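DynF (Micromonospora chersina, PDB 6UBL) is of unknown function but forms a beta barrel that holds a palmitic acid inside, and probably binds a hydrophobic ligand in the dynemicin biosynthesis pathway. Local coordinates at residues Ile37-Ile42 / Trp63-Arg68; Gly98-Thr103 / Phe139-Leu144; Gly112-Pro117 / Ser127-Arg132; Pro170-Ile175 / Ser197-Met202. One frame throughout, in Å; residues are numbered along the deposited sequence.

Interaction 1 of 4, residues Ile37-Ile42 / Trp63-Arg68; sequences IDNLGI and WVRVVR. With PLM (palmitic acid), chain C.
A side-on salt bridge between D38 and R68 dominates this antiparallel pairing in a beta hairpin of the DynF barrel. R68 NE lies 2.8 Å from D38 OD2, and R68 NH2 lies 2.9 Å from D38 OD1. Both oxygens sit close to the guanidinium plane, but the carboxylate is turned 34° from it, so both nitrogens approach from above the carboxylate plane. The R68 chain bends at chi3 (-79°) to bring NE and NH2 round to D38. Y205 gives D38 OD1 a second partner. D38 OD2 also lies 2.6 Å from PLM O1, so one of the two acids probably carries a proton. R68 would probably favour negative charge on the pair.

N39 and R65 lie side by side on the other face of the strands. R65 NE donates to N39 OD1 at 2.9 Å, in the guanidinium plane but above the amide carbonyl plane. E87 takes R65 NH1 in a second salt bridge. Along the backbone, D38 pairs with V66 and L40 with V64, two hydrogen bonds each. The L40 N to V64 O bond is almost straight, at 179°.

Packing is lighter. L40, V64 and V66 share the face of D38, which is turned to the ligand. I37 CG1 meets V67 CG2 on the N39 face. I42 CG2 rests 4.0 Å from V64 CG1, while I42 CD1 reaches to 3.3 Å from PLM CB.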
# COMPACT_ATOMS: atom_id res chain seq x y z
N ILE A 37 7.19 24.22 -3.79
CA ILE A 37 5.90 23.56 -3.87
C ILE A 37 5.48 23.60 -5.33
O ILE A 37 5.16 24.68 -5.86
CB ILE A 37 4.85 24.23 -2.98
CG1 ILE A 37 5.31 24.27 -1.52
CG2 ILE A 37 3.53 23.49 -3.10
CD1 ILE A 37 4.45 25.12 -0.63
N ASP A 38 5.44 22.44 -5.99
CA ASP A 38 5.09 22.39 -7.40
C ASP A 38 3.58 22.43 -7.54
O ASP A 38 2.86 21.63 -6.93
CB ASP A 38 5.65 21.10 -8.01
CG ASP A 38 7.16 21.07 -8.02
OD1 ASP A 38 7.78 22.14 -8.16
OD2 ASP A 38 7.73 19.97 -7.86
N ASN A 39 3.09 23.35 -8.37
CA ASN A 39 1.67 23.47 -8.69
C ASN A 39 1.52 22.92 -10.10
O ASN A 39 1.87 23.60 -11.07
CB ASN A 39 1.22 24.92 -8.59
CG ASN A 39 1.26 25.45 -7.16
OD1 ASN A 39 0.25 25.43 -6.45
ND2 ASN A 39 2.43 25.90 -6.73
N LEU A 40 1.03 21.69 -10.21
CA LEU A 40 1.12 20.93 -11.45
C LEU A 40 -0.24 20.43 -11.92
O LEU A 40 -1.07 20.00 -11.12
CB LEU A 40 2.03 19.71 -11.25
CG LEU A 40 3.49 19.99 -10.93
CD1 LEU A 40 4.13 18.74 -10.33
CD2 LEU A 40 4.22 20.45 -12.17
N GLY A 41 -0.42 20.42 -13.24
CA GLY A 41 -1.56 19.76 -13.81
C GLY A 41 -1.40 18.25 -13.82
O GLY A 41 -0.28 17.72 -13.76
N ILE A 42 -2.53 17.54 -13.88
CA ILE A 42 -2.54 16.09 -13.91
C ILE A 42 -3.86 15.61 -14.50
O ILE A 42 -4.90 16.25 -14.33
CB ILE A 42 -2.30 15.51 -12.49
CG1 ILE A 42 -2.27 13.97 -12.53
CG2 ILE A 42 -3.39 15.97 -11.52
CD1 ILE A 42 -1.91 13.33 -11.20
N TRP A 63 -5.42 19.06 -10.68
CA TRP A 63 -4.12 19.57 -10.29
C TRP A 63 -3.71 18.97 -8.95
O TRP A 63 -4.54 18.46 -8.19
CB TRP A 63 -4.13 21.10 -10.22
CG TRP A 63 -5.26 21.69 -9.44
CD1 TRP A 63 -6.44 22.17 -9.95
CD2 TRP A 63 -5.33 21.87 -8.02
NE1 TRP A 63 -7.23 22.65 -8.93
CE2 TRP A 63 -6.58 22.47 -7.74
CE3 TRP A 63 -4.47 21.59 -6.96
CZ2 TRP A 63 -6.98 22.79 -6.44
CZ3 TRP A 63 -4.87 21.90 -5.67
CH2 TRP A 63 -6.11 22.50 -5.42
N VAL A 64 -2.41 19.03 -8.70
CA VAL A 64 -1.82 18.65 -7.43
C VAL A 64 -0.83 19.73 -7.02
O VAL A 64 -0.26 20.43 -7.86
CB VAL A 64 -1.12 17.28 -7.48
CG1 VAL A 64 -2.12 16.16 -7.70
CG2 VAL A 64 -0.05 17.27 -8.57
N ARG A 65 -0.64 19.85 -5.71
CA ARG A 65 0.40 20.69 -5.12
C ARG A 65 1.28 19.77 -4.29
O ARG A 65 0.80 19.09 -3.37
CB ARG A 65 -0.24 21.80 -4.29
CG ARG A 65 -1.11 22.75 -5.15
CD ARG A 65 -1.69 23.92 -4.37
NE ARG A 65 -0.61 24.70 -3.80
CZ ARG A 65 -0.45 24.90 -2.50
NH1 ARG A 65 -1.32 24.42 -1.64
NH2 ARG A 65 0.59 25.60 -2.07
N VAL A 66 2.57 19.72 -4.64
CA VAL A 66 3.51 18.77 -4.06
C VAL A 66 4.71 19.55 -3.53
O VAL A 66 5.40 20.22 -4.30
CB VAL A 66 3.98 17.72 -5.09
CG1 VAL A 66 5.02 16.80 -4.48
CG2 VAL A 66 2.78 16.93 -5.64
N VAL A 67 4.95 19.46 -2.22
CA VAL A 67 6.13 20.09 -1.64
C VAL A 67 7.31 19.12 -1.73
O VAL A 67 7.16 17.90 -1.51
CB VAL A 67 5.90 20.53 -0.18
CG1 VAL A 67 5.58 19.36 0.71
CG2 VAL A 67 7.13 21.28 0.33
N ARG A 68 8.47 19.66 -2.07
CA ARG A 68 9.72 18.92 -2.13
C ARG A 68 10.64 19.36 -1.01
O ARG A 68 10.76 20.55 -0.71
CB ARG A 68 10.44 19.15 -3.46
CG ARG A 68 9.82 18.47 -4.66
CD ARG A 68 10.54 18.84 -5.98
NE ARG A 68 10.16 20.14 -6.50
CZ ARG A 68 10.80 21.27 -6.27
NH1 ARG A 68 11.91 21.29 -5.54
NH2 ARG A 68 10.35 22.41 -6.80
C1 PLM C . 7.50 16.65 -7.75
O1 PLM C . 6.65 17.61 -7.54
O2 PLM C . 8.66 16.83 -8.04
C2 PLM C . 6.91 15.28 -7.61
C3 PLM C . 5.62 15.04 -8.36
C4 PLM C . 5.20 13.62 -8.14
C5 PLM C . 3.74 13.39 -8.16
C6 PLM C . 3.39 11.96 -7.84
C7 PLM C . 2.30 11.45 -8.75
C8 PLM C . 1.13 12.40 -8.83
C9 PLM C . 0.42 12.60 -7.52
CA PLM C . -0.74 11.67 -7.36
CB PLM C . -1.94 12.12 -8.16
CC PLM C . -3.23 11.90 -7.42
CD PLM C . -4.08 10.78 -7.96
CE PLM C . -4.93 10.17 -6.87
CF PLM C . -6.14 9.43 -7.33
CG PLM C . -6.92 8.88 -6.19

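Interaction 2 of 4, residues Gly98-Thr103 / Phe139-Leu144; sequences GKITVT and FDMPKL. With PLM (palmitic acid), chain C.
I100 and M141 reach each other through matching first torsions. In each, CG or CG1 stands anti to the carbonyl carbon (chi1 -55° in I100, -57° in M141). The M141 chain then runs extended, and the two side chains lie alongside, pointing the same way. I100 CD1 ends 3.9 Å from M141 CE. F139 CG is also anti to its carbonyl carbon, whereas V102 CG1 is anti to the backbone N. This leaves V102 CG2 beside F139, 3.7 Å from F139 CD2. V102 CG1 lies over one face of the ring, offset toward its rim.

The backbone pairing is short and antiparallel. T101 and D140 exchange two hydrogen bonds, and the D140 N to T101 O bond is 2.8 Å long and nearly straight at 172°. Beyond it the strand 139-141 gives way to a 3-10 segment. Past the last direct bond a water links the chains, donating to K99 O and accepting from K143 N. G98, with positive phi, lies against K143 CB, where a side chain on G98 would clash.

F48 and F60 cover I100 from other strands. An alanine in place of I100 would remove CG1, CG2 and CD1, and would probably loosen the packing around M141 CE and F48. The lipid tail ends at this contact, with PLM CG 3.6 Å from F139 CZ and 3.8 Å from V102 CG1. V102 and F139 meet the lipid through hydrocarbon atoms, which is consistent with a pocket end suited to an apolar chain terminus.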
# COMPACT_ATOMS: atom_id res chain seq x y z
N GLY A 98 -22.11 9.75 -11.73
CA GLY A 98 -22.17 11.19 -11.59
C GLY A 98 -20.79 11.82 -11.63
O GLY A 98 -19.80 11.21 -12.03
N LYS A 99 -20.75 13.08 -11.21
CA LYS A 99 -19.50 13.83 -11.13
C LYS A 99 -18.74 13.42 -9.88
O LYS A 99 -19.28 13.51 -8.77
CB LYS A 99 -19.80 15.33 -11.11
CG LYS A 99 -18.59 16.24 -11.10
CD LYS A 99 -19.02 17.71 -11.18
CE LYS A 99 -18.07 18.51 -12.08
NZ LYS A 99 -18.80 19.45 -12.99
N ILE A 100 -17.49 13.00 -10.05
CA ILE A 100 -16.65 12.53 -8.97
C ILE A 100 -15.54 13.55 -8.76
O ILE A 100 -14.85 13.94 -9.72
CB ILE A 100 -16.06 11.14 -9.28
CG1 ILE A 100 -17.18 10.15 -9.61
CG2 ILE A 100 -15.21 10.64 -8.12
CD1 ILE A 100 -16.70 8.82 -10.18
N THR A 101 -15.36 14.00 -7.51
CA THR A 101 -14.31 14.94 -7.16
C THR A 101 -13.38 14.27 -6.16
O THR A 101 -13.83 13.76 -5.13
CB THR A 101 -14.92 16.22 -6.56
OG1 THR A 101 -15.79 16.82 -7.50
CG2 THR A 101 -13.80 17.21 -6.20
N VAL A 102 -12.09 14.28 -6.48
CA VAL A 102 -11.07 13.61 -5.68
C VAL A 102 -10.19 14.67 -5.03
O VAL A 102 -9.63 15.53 -5.72
CB VAL A 102 -10.25 12.63 -6.52
CG1 VAL A 102 -9.29 11.85 -5.63
CG2 VAL A 102 -11.16 11.67 -7.27
N THR A 103 -10.09 14.61 -3.71
CA THR A 103 -9.28 15.52 -2.91
C THR A 103 -8.51 14.68 -1.90
O THR A 103 -8.63 13.46 -1.85
CB THR A 103 -10.17 16.55 -2.22
OG1 THR A 103 -11.13 15.86 -1.41
CG2 THR A 103 -10.91 17.41 -3.25
N PHE A 139 -13.12 10.45 -2.29
CA PHE A 139 -13.84 10.42 -3.57
C PHE A 139 -15.27 10.88 -3.29
O PHE A 139 -16.05 10.13 -2.71
CB PHE A 139 -13.85 9.00 -4.17
CG PHE A 139 -12.49 8.44 -4.48
CD1 PHE A 139 -11.70 7.90 -3.46
CD2 PHE A 139 -12.00 8.41 -5.78
CE1 PHE A 139 -10.45 7.38 -3.74
CE2 PHE A 139 -10.75 7.88 -6.06
CZ PHE A 139 -9.98 7.37 -5.03
N ASP A 140 -15.59 12.11 -3.68
CA ASP A 140 -16.93 12.67 -3.46
C ASP A 140 -17.81 12.29 -4.65
O ASP A 140 -17.53 12.67 -5.79
CB ASP A 140 -16.81 14.19 -3.33
CG ASP A 140 -18.08 14.84 -2.77
OD1 ASP A 140 -19.05 14.13 -2.44
OD2 ASP A 140 -18.07 16.09 -2.67
N MET A 141 -18.88 11.54 -4.38
CA MET A 141 -19.80 11.03 -5.40
C MET A 141 -21.21 11.49 -5.02
O MET A 141 -22.04 10.68 -4.58
CB MET A 141 -19.70 9.51 -5.52
CG MET A 141 -18.30 8.98 -5.84
SD MET A 141 -18.29 7.24 -6.33
CE MET A 141 -16.56 6.96 -6.74
N PRO A 142 -21.50 12.78 -5.19
CA PRO A 142 -22.82 13.30 -4.79
C PRO A 142 -24.00 12.58 -5.43
O PRO A 142 -25.06 12.48 -4.79
CB PRO A 142 -22.76 14.78 -5.21
CG PRO A 142 -21.59 14.86 -6.21
CD PRO A 142 -20.62 13.83 -5.72
N LYS A 143 -23.89 12.11 -6.67
CA LYS A 143 -25.04 11.45 -7.28
C LYS A 143 -25.46 10.23 -6.47
O LYS A 143 -26.65 9.92 -6.36
CB LYS A 143 -24.77 11.09 -8.74
CG LYS A 143 -26.00 10.47 -9.40
CD LYS A 143 -25.72 10.01 -10.82
CE LYS A 143 -26.93 9.33 -11.43
NZ LYS A 143 -26.74 7.85 -11.48
N LEU A 144 -24.49 9.52 -5.89
CA LEU A 144 -24.76 8.36 -5.06
C LEU A 144 -24.98 8.71 -3.60
O LEU A 144 -25.21 7.81 -2.78
CB LEU A 144 -23.61 7.37 -5.18
CG LEU A 144 -23.16 7.04 -6.60
CD1 LEU A 144 -22.13 5.92 -6.52
CD2 LEU A 144 -24.32 6.65 -7.47
C1 PLM C . 7.50 16.65 -7.75
O1 PLM C . 6.65 17.61 -7.54
O2 PLM C . 8.66 16.83 -8.04
C2 PLM C . 6.91 15.28 -7.61
C3 PLM C . 5.62 15.04 -8.36
C4 PLM C . 5.20 13.62 -8.14
C5 PLM C . 3.74 13.39 -8.16
C6 PLM C . 3.39 11.96 -7.84
C7 PLM C . 2.30 11.45 -8.75
C8 PLM C . 1.13 12.40 -8.83
C9 PLM C . 0.42 12.60 -7.52
CA PLM C . -0.74 11.67 -7.36
CB PLM C . -1.94 12.12 -8.16
CC PLM C . -3.23 11.90 -7.42
CD PLM C . -4.08 10.78 -7.96
CE PLM C . -4.93 10.17 -6.87
CF PLM C . -6.14 9.43 -7.33
CG PLM C . -6.92 8.88 -6.19
O HOH W 1 -21.45 11.67 -8.14

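Interaction 3 of 4, residues Gly112-Pro117 / Ser127-Arg132; sequences GQIRTP and SAKACR
Backbone hydrogen bonds join strands 108-115 and 129-141 as antiparallel neighbours in the barrel wall. Q113 pairs with R132 and R115 with A130, two bonds each. The shortest is A130 N to R115 O at 2.8 Å, its donor above the carbonyl plane. G112 CA lies 3.0 Å from R132 O, where a side chain would clash.

R115 turns back on its own strand, and its NE and NH2 both donate to T116 O, on an in-plane lone pair. K129 stretches past R115 and T116 and bends at chi4 (-68°), putting NZ 3.0 Å from T116 OG1. A water accepts from both K129 NZ and T116 N. W76 adds a cation-pi contact to K129. An alanine in place of K129 would remove the amine and the methylenes beside R115 and T116, and would probably lose the water link to T116 N and the cation-pi contact.

Apolar I114 CG1 meets C131 SG at 3.9 Å on the face that touches the lipid. P117 CB meets A130 CB at 4.0 Å on the other. There Q113 and R132 run side by side. Q113 NE2 hydrogen-bonds to Y194 OH of the second subunit; R132 NH2 forms a salt bridge with its E152 and NH1 a hydrogen bond to its Y176 O.

The lipid side is apolar, while the dimer side mixes polar Q113 and R132 with apolar A130 and P117.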
# COMPACT_ATOMS: atom_id res chain seq x y z
N GLY A 112 5.87 10.79 -0.36
CA GLY A 112 6.59 10.01 -1.33
C GLY A 112 8.04 10.42 -1.40
O GLY A 112 8.54 11.17 -0.56
N GLN A 113 8.72 9.89 -2.41
CA GLN A 113 10.14 10.17 -2.57
C GLN A 113 10.57 9.92 -4.00
O GLN A 113 9.87 9.27 -4.79
CB GLN A 113 10.99 9.36 -1.59
CG GLN A 113 10.85 7.86 -1.75
CD GLN A 113 11.49 7.13 -0.59
OE1 GLN A 113 10.80 6.51 0.22
NE2 GLN A 113 12.81 7.22 -0.50
N ILE A 114 11.74 10.46 -4.33
CA ILE A 114 12.37 10.31 -5.64
C ILE A 114 13.81 9.89 -5.38
O ILE A 114 14.55 10.61 -4.69
CB ILE A 114 12.33 11.62 -6.43
CG1 ILE A 114 10.89 12.14 -6.56
CG2 ILE A 114 12.93 11.41 -7.81
CD1 ILE A 114 10.78 13.50 -7.22
N ARG A 115 14.20 8.73 -5.90
CA ARG A 115 15.55 8.24 -5.71
C ARG A 115 15.91 7.22 -6.78
O ARG A 115 15.04 6.66 -7.45
CB ARG A 115 15.76 7.66 -4.30
CG ARG A 115 14.92 6.41 -3.94
CD ARG A 115 15.68 5.58 -2.90
NE ARG A 115 16.86 5.03 -3.56
CZ ARG A 115 18.09 4.94 -3.03
NH1 ARG A 115 18.34 5.36 -1.80
NH2 ARG A 115 19.07 4.43 -3.76
N THR A 116 17.20 6.97 -6.91
CA THR A 116 17.69 5.92 -7.81
C THR A 116 17.07 4.58 -7.42
O THR A 116 17.10 4.20 -6.23
CB THR A 116 19.21 5.84 -7.70
OG1 THR A 116 19.80 7.07 -8.13
CG2 THR A 116 19.76 4.66 -8.49
N PRO A 117 16.49 3.84 -8.36
CA PRO A 117 15.95 2.52 -8.05
C PRO A 117 17.06 1.48 -7.87
O PRO A 117 18.18 1.64 -8.35
CB PRO A 117 15.08 2.19 -9.26
CG PRO A 117 15.77 2.93 -10.40
CD PRO A 117 16.27 4.21 -9.78
N SER A 127 20.78 6.75 -15.35
CA SER A 127 20.74 7.69 -14.23
C SER A 127 19.32 8.07 -13.84
O SER A 127 19.15 8.83 -12.88
CB SER A 127 21.55 8.97 -14.47
OG SER A 127 22.91 8.67 -14.74
N ALA A 128 18.30 7.67 -14.59
CA ALA A 128 16.95 8.10 -14.26
C ALA A 128 16.55 7.59 -12.87
O ALA A 128 17.03 6.56 -12.40
CB ALA A 128 15.95 7.57 -15.29
N LYS A 129 15.63 8.30 -12.25
CA LYS A 129 15.20 7.96 -10.91
C LYS A 129 13.78 7.40 -10.92
O LYS A 129 13.12 7.32 -11.96
CB LYS A 129 15.35 9.18 -9.99
CG LYS A 129 16.82 9.55 -9.85
CD LYS A 129 17.06 10.63 -8.80
CE LYS A 129 18.51 11.11 -8.79
NZ LYS A 129 19.49 10.09 -8.31
N ALA A 130 13.37 6.95 -9.74
CA ALA A 130 12.04 6.39 -9.54
C ALA A 130 11.33 7.25 -8.51
O ALA A 130 11.89 7.58 -7.46
CB ALA A 130 12.14 4.96 -9.04
N CYS A 131 10.08 7.58 -8.80
CA CYS A 131 9.24 8.44 -7.99
C CYS A 131 8.03 7.64 -7.52
O CYS A 131 7.43 6.90 -8.30
CB CYS A 131 8.79 9.63 -8.84
SG CYS A 131 7.61 10.75 -8.09
N ARG A 132 7.69 7.80 -6.25
CA ARG A 132 6.54 7.13 -5.66
C ARG A 132 5.84 8.10 -4.72
O ARG A 132 6.46 9.02 -4.16
CB ARG A 132 6.89 5.85 -4.90
CG ARG A 132 7.77 6.06 -3.69
CD ARG A 132 8.33 4.74 -3.17
NE ARG A 132 7.31 3.77 -2.72
CZ ARG A 132 6.93 2.68 -3.38
NH1 ARG A 132 7.42 2.39 -4.57
NH2 ARG A 132 6.03 1.87 -2.84
O HOH W 2 18.95 8.84 -5.68

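Interaction 4 of 4, residues Pro170-Ile175 / Ser197-Met202; sequences PGKGQI and SLRFNM. With PLM (palmitic acid), chain C.
The F200 ring lies flat against the backbone of the neighbouring strand at G171. G171 CA sits 3.7 Å from the ring centroid and 17° off its normal, a CH-pi contact over one face. F200 CG takes the crowded position between backbone N and carbonyl carbon (chi1 68°), which folds the ring toward G171. Only glycine fits there: a side chain on G171 would clash with F200 CZ. F200 CZ also meets the lipid, 3.6 Å from PLM C7.

The same two residues exchange two backbone hydrogen bonds, both with the donor above the carbonyl plane. G173 N adds a third, 2.8 Å to L198 O. Farther along, a water donates to G173 O and accepts from L198 N.

On the other face K172 and R199 lie side by side. K172 NZ and R199 NH2, like charges, are 4.0 Å apart, but R199 is poorly ordered and K172 has two conformers, so this carries little weight. L198 CD1 and M202 SD turn inward, each 3.6 Å from the lipid chain, at PLM CF and PLM C8 respectively.

Apolar residues facing the lipid and charged ones opposite mark this antiparallel hairpin as wall of a lipid-holding beta barrel.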
# COMPACT_ATOMS: atom_id res chain seq x y z
N PRO A 170 4.23 9.93 -17.72
CA PRO A 170 3.17 8.98 -17.37
C PRO A 170 3.48 8.25 -16.08
O PRO A 170 4.64 8.01 -15.72
CB PRO A 170 3.19 8.00 -18.55
CG PRO A 170 4.63 7.99 -18.99
CD PRO A 170 5.09 9.43 -18.80
N GLY A 171 2.42 7.88 -15.36
CA GLY A 171 2.53 7.16 -14.11
C GLY A 171 1.38 6.19 -13.95
O GLY A 171 0.46 6.13 -14.77
N LYS A 172 1.45 5.40 -12.88
CA LYS A 172 0.48 4.34 -12.63
C LYS A 172 0.13 4.29 -11.15
O LYS A 172 0.93 4.67 -10.29
CB LYS A 172 1.04 2.96 -13.04
CG LYS A 172 1.70 2.92 -14.40
CD LYS A 172 2.11 1.51 -14.79
CE LYS A 172 3.08 1.53 -15.96
NZ LYS A 172 3.38 0.15 -16.46
N GLY A 173 -1.06 3.78 -10.87
CA GLY A 173 -1.43 3.38 -9.52
C GLY A 173 -1.11 1.90 -9.43
O GLY A 173 -1.46 1.13 -10.32
N GLN A 174 -0.37 1.53 -8.39
CA GLN A 174 0.06 0.14 -8.19
C GLN A 174 -0.99 -0.56 -7.34
O GLN A 174 -0.95 -0.53 -6.11
CB GLN A 174 1.46 0.08 -7.60
CG GLN A 174 2.47 0.77 -8.48
CD GLN A 174 2.60 0.14 -9.86
OE1 GLN A 174 2.25 -1.02 -10.07
NE2 GLN A 174 3.11 0.91 -10.82
N ILE A 175 -1.99 -1.10 -8.02
CA ILE A 175 -3.12 -1.77 -7.40
C ILE A 175 -3.15 -3.20 -7.92
O ILE A 175 -3.30 -3.42 -9.13
CB ILE A 175 -4.44 -1.04 -7.74
CG1 ILE A 175 -4.39 0.39 -7.19
CG2 ILE A 175 -5.62 -1.83 -7.21
CD1 ILE A 175 -5.36 1.34 -7.87
N SER A 197 -8.04 -0.12 -11.13
CA SER A 197 -6.86 0.34 -11.85
C SER A 197 -6.88 1.85 -11.91
O SER A 197 -7.93 2.48 -11.78
CB SER A 197 -6.78 -0.25 -13.26
OG SER A 197 -7.75 0.35 -14.10
N LEU A 198 -5.70 2.43 -12.11
CA LEU A 198 -5.54 3.87 -12.23
C LEU A 198 -4.26 4.11 -13.02
O LEU A 198 -3.21 3.54 -12.70
CB LEU A 198 -5.44 4.50 -10.84
CG LEU A 198 -5.53 6.03 -10.81
CD1 LEU A 198 -6.07 6.54 -9.50
CD2 LEU A 198 -4.15 6.60 -11.09
N ARG A 199 -4.36 4.95 -14.04
CA ARG A 199 -3.21 5.43 -14.79
C ARG A 199 -3.32 6.94 -14.83
O ARG A 199 -4.42 7.50 -14.75
CB ARG A 199 -3.23 4.84 -16.20
CG ARG A 199 -3.40 3.32 -16.18
CD ARG A 199 -3.18 2.68 -17.53
NE ARG A 199 -2.44 1.42 -17.38
CZ ARG A 199 -1.13 1.30 -17.56
NH1 ARG A 199 -0.41 2.36 -17.89
NH2 ARG A 199 -0.54 0.12 -17.40
N PHE A 200 -2.17 7.62 -14.92
CA PHE A 200 -2.19 9.07 -14.91
C PHE A 200 -1.04 9.61 -15.75
O PHE A 200 -0.11 8.89 -16.11
CB PHE A 200 -2.18 9.66 -13.48
CG PHE A 200 -0.90 9.43 -12.70
CD1 PHE A 200 0.13 10.37 -12.73
CD2 PHE A 200 -0.73 8.29 -11.92
CE1 PHE A 200 1.30 10.17 -12.01
CE2 PHE A 200 0.43 8.10 -11.19
CZ PHE A 200 1.45 9.04 -11.23
N ASN A 201 -1.15 10.90 -16.07
CA ASN A 201 -0.08 11.64 -16.70
C ASN A 201 0.11 12.94 -15.95
O ASN A 201 -0.88 13.63 -15.65
CB ASN A 201 -0.39 12.00 -18.16
CG ASN A 201 -0.55 10.78 -19.03
OD1 ASN A 201 0.42 10.10 -19.34
ND2 ASN A 201 -1.78 10.50 -19.42
N MET A 202 1.35 13.27 -15.63
CA MET A 202 1.64 14.60 -15.12
C MET A 202 1.58 15.60 -16.26
O MET A 202 1.99 15.30 -17.39
CB MET A 202 3.03 14.65 -14.49
CG MET A 202 3.24 13.70 -13.33
SD MET A 202 2.00 13.82 -12.02
CE MET A 202 2.14 15.55 -11.56
C1 PLM C . 7.50 16.65 -7.75
O1 PLM C . 6.65 17.61 -7.54
O2 PLM C . 8.66 16.83 -8.04
C2 PLM C . 6.91 15.28 -7.61
C3 PLM C . 5.62 15.04 -8.36
C4 PLM C . 5.20 13.62 -8.14
C5 PLM C . 3.74 13.39 -8.16
C6 PLM C . 3.39 11.96 -7.84
C7 PLM C . 2.30 11.45 -8.75
C8 PLM C . 1.13 12.40 -8.83
C9 PLM C . 0.42 12.60 -7.52
CA PLM C . -0.74 11.67 -7.36
CB PLM C . -1.94 12.12 -8.16
CC PLM C . -3.23 11.90 -7.42
CD PLM C . -4.08 10.78 -7.96
CE PLM C . -4.93 10.17 -6.87
CF PLM C . -6.14 9.43 -7.33
CG PLM C . -6.92 8.88 -6.19
O HOH W 3 -3.54 0.44 -11.90

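How the interactions relate
Interactions 1, 2 and 4 touch one palmitic acid and lie along its length. Interaction 1 meets the carboxyl end and, through I42, mid-chain; interaction 4 lines the middle and the part toward the methyl end, and interaction 2 meets the last carbon. The centres of interactions 1 and 2 are about 21 Å apart. Interactions 1 and 4 meet directly, since strands 37-50 and 193-205 are neighbours: I42 CD1 is 3.9 Å from F200 CD1, and L40 CD1 is 4.0 Å from M202 CE. Interactions 2 and 3 share strand 129-141 at centres about 32 Å apart, on opposite sides of the chain's centre. Interaction 3 also borders the lipid, through I114 and C131, and adds the dimer interface.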